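Malate synthase (Haloferax volcanii, PDB 3OYZ) catalyses the magnesium-dependent Claisen condensation of acetyl-CoA with glyoxylate and the hydrolysis of the malyl-CoA intermediate, yielding malate and CoA in the glyoxylate cycle. Local coordinates at residues F184-E190 with C225-P231. Numbering follows the deposited sequence.
Sequences FLLVDGE and CVAVDGP. With PYR (pyruvic acid), chain C.
L185 and V226 sit abreast on one face of two adjacent parallel strands, 184-188 and 226-229, of the TIM barrel. Four backbone hydrogen bonds fix the register of the two strands: V226 N to F184 O, L186 N to V226 O, V228 N to L186 O and D188 N to V228 O, the last at 2.9 Å. Packing is tightest where L185 CD2 meets V226 CB at 3.6 Å and V228 CG2 at 3.9 Å; chi1 (-53°) places CG beside the backbone N, and CD2 is the methyl turned to both valines. V187 CG1 and V228 CG1 continue this face at 3.9 Å. The F184 ring meets V226 less closely, CE1 to CG2 4.2 Å, yet every touching residue is buried and the contact has no solvent side.

Toward the C-terminal ends of the strands the contact turns polar. E190, bent at chi2 (90°), brings OE2 to 2.5 Å from D229 OD1, their carboxylate planes 68° apart, while G230 N donates to D229 OD1 from above its plane. R244 forms salt bridges with both acids. Farther along the chain, P231 CD touches pyruvate CB at 3.3 Å. So short an oxygen–oxygen distance implies that one acid probably carries a proton and donates it to the other; R244 would balance the remaining charge.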
loop_
_atom_site.group_PDB
_atom_site.type_symbol
_atom_site.label_atom_id
_atom_site.label_comp_id
_atom_site.label_asym_id
_atom_site.label_seq_id
_atom_site.Cartn_x
_atom_site.Cartn_y
_atom_site.Cartn_z
ATOM N N PHE A 184 -15.615 -4.894 16.528
ATOM C CA PHE A 184 -15.214 -6.316 16.509
ATOM C C PHE A 184 -14.530 -6.592 15.175
ATOM O O PHE A 184 -13.314 -6.677 15.153
ATOM C CB PHE A 184 -16.433 -7.232 16.761
ATOM C CG PHE A 184 -16.104 -8.716 16.690
ATOM C CD1 PHE A 184 -14.852 -9.182 17.070
ATOM C CD2 PHE A 184 -17.048 -9.633 16.198
ATOM C CE1 PHE A 184 -14.464 -10.545 16.953
ATOM C CE2 PHE A 184 -16.691 -11.013 16.079
ATOM C CZ PHE A 184 -15.426 -11.455 16.450
ATOM N N LEU A 185 -15.254 -6.725 14.076
ATOM C CA LEU A 185 -14.550 -7.106 12.857
ATOM C C LEU A 185 -14.494 -5.880 11.915
ATOM O O LEU A 185 -15.452 -5.058 11.821
ATOM C CB LEU A 185 -15.307 -8.188 12.041
ATOM C CG LEU A 185 -15.681 -9.429 12.884
ATOM C CD1 LEU A 185 -16.585 -10.329 12.052
ATOM C CD2 LEU A 185 -14.371 -10.171 13.085
ATOM N N LEU A 186 -13.382 -5.839 11.190
ATOM C CA LEU A 186 -13.252 -4.883 10.092
ATOM C C LEU A 186 -13.209 -5.770 8.875
ATOM O O LEU A 186 -12.259 -6.561 8.699
ATOM C CB LEU A 186 -11.910 -4.125 10.186
ATOM C CG LEU A 186 -11.724 -3.418 11.544
ATOM C CD1 LEU A 186 -10.274 -2.730 11.514
ATOM C CD2 LEU A 186 -12.945 -2.468 11.794
ATOM N N VAL A 187 -14.206 -5.612 8.006
ATOM C CA VAL A 187 -14.355 -6.630 6.965
ATOM C C VAL A 187 -14.290 -5.963 5.623
ATOM O O VAL A 187 -15.046 -5.062 5.408
ATOM C CB VAL A 187 -15.758 -7.340 7.051
ATOM C CG1 VAL A 187 -15.886 -8.459 6.036
ATOM C CG2 VAL A 187 -16.008 -7.867 8.452
ATOM N N ASP A 188 -13.414 -6.358 4.698
ATOM C CA ASP A 188 -13.421 -5.719 3.389
ATOM C C ASP A 188 -14.648 -6.078 2.556
ATOM O O ASP A 188 -15.068 -7.245 2.571
ATOM C CB ASP A 188 -12.174 -6.100 2.610
ATOM C CG ASP A 188 -10.949 -5.411 3.187
ATOM O OD1 ASP A 188 -11.189 -4.336 3.767
ATOM O OD2 ASP A 188 -9.842 -5.931 3.138
ATOM N N GLY A 189 -15.143 -5.095 1.808
ATOM C CA GLY A 189 -16.207 -5.335 0.865
ATOM C C GLY A 189 -15.727 -4.991 -0.522
ATOM O O GLY A 189 -16.051 -3.942 -1.024
ATOM N N GLU A 190 -15.025 -5.907 -1.168
ATOM C CA GLU A 190 -14.363 -5.598 -2.434
ATOM C C GLU A 190 -15.305 -5.161 -3.546
ATOM O O GLU A 190 -14.872 -4.420 -4.432
ATOM C CB GLU A 190 -13.455 -6.719 -2.919
ATOM C CG GLU A 190 -12.023 -6.699 -2.381
ATOM C CD GLU A 190 -11.839 -7.469 -1.080
ATOM O OE1 GLU A 190 -12.885 -7.710 -0.447
ATOM O OE2 GLU A 190 -10.692 -7.771 -0.662
ATOM N N CYS A 225 -8.975 -5.108 16.676
ATOM C CA CYS A 225 -10.150 -5.630 15.942
ATOM C C CYS A 225 -9.658 -6.874 15.206
ATOM O O CYS A 225 -8.474 -7.208 15.338
ATOM C CB CYS A 225 -10.715 -4.574 14.972
ATOM S SG CYS A 225 -11.467 -3.231 15.861
ATOM N N VAL A 226 -10.505 -7.540 14.436
ATOM C CA VAL A 226 -10.069 -8.711 13.666
ATOM C C VAL A 226 -10.384 -8.433 12.211
ATOM O O VAL A 226 -11.536 -8.057 11.966
ATOM C CB VAL A 226 -10.900 -9.918 14.131
ATOM C CG1 VAL A 226 -10.557 -11.182 13.263
ATOM C CG2 VAL A 226 -10.548 -10.121 15.568
ATOM N N ALA A 227 -9.445 -8.692 11.290
ATOM C CA ALA A 227 -9.569 -8.339 9.870
ATOM C C ALA A 227 -10.115 -9.569 9.137
ATOM O O ALA A 227 -9.628 -10.663 9.412
ATOM C CB ALA A 227 -8.192 -7.998 9.254
ATOM N N VAL A 228 -11.087 -9.409 8.237
ATOM C CA VAL A 228 -11.714 -10.461 7.424
ATOM C C VAL A 228 -11.750 -9.930 5.998
ATOM O O VAL A 228 -12.143 -8.807 5.738
ATOM C CB VAL A 228 -13.215 -10.710 7.901
ATOM C CG1 VAL A 228 -13.981 -11.749 7.056
ATOM C CG2 VAL A 228 -13.261 -11.052 9.415
ATOM N N ASP A 229 -11.421 -10.755 5.014
ATOM C CA ASP A 229 -11.583 -10.447 3.606
ATOM C C ASP A 229 -13.031 -10.557 3.101
ATOM O O ASP A 229 -13.891 -11.240 3.725
ATOM C CB ASP A 229 -10.593 -11.251 2.752
ATOM C CG ASP A 229 -10.371 -10.609 1.371
ATOM O OD1 ASP A 229 -10.598 -9.387 1.193
ATOM O OD2 ASP A 229 -9.967 -11.317 0.432
ATOM N N GLY A 230 -13.248 -9.957 1.926
ATOM C CA GLY A 230 -14.566 -9.782 1.360
ATOM C C GLY A 230 -14.868 -10.997 0.497
ATOM O O GLY A 230 -14.104 -11.962 0.498
ATOM N N PRO A 231 -15.960 -10.910 -0.273
ATOM C CA PRO A 231 -16.466 -12.131 -0.913
ATOM C C PRO A 231 -15.673 -12.560 -2.147
ATOM O O PRO A 231 -15.112 -11.752 -2.899
ATOM C CB PRO A 231 -17.910 -11.785 -1.231
ATOM C CG PRO A 231 -17.881 -10.294 -1.356
ATOM C CD PRO A 231 -16.989 -9.862 -0.224
HETATM C C PYR C . -19.302 -5.928 -0.938
HETATM O O PYR C . -19.744 -4.773 -1.260
HETATM O OXT PYR C . -18.226 -6.430 -1.429
HETATM C CA PYR C . -19.968 -6.584 0.098
HETATM O O3 PYR C . -20.982 -6.017 0.688
HETATM C CB PYR C . -19.472 -7.893 0.589
#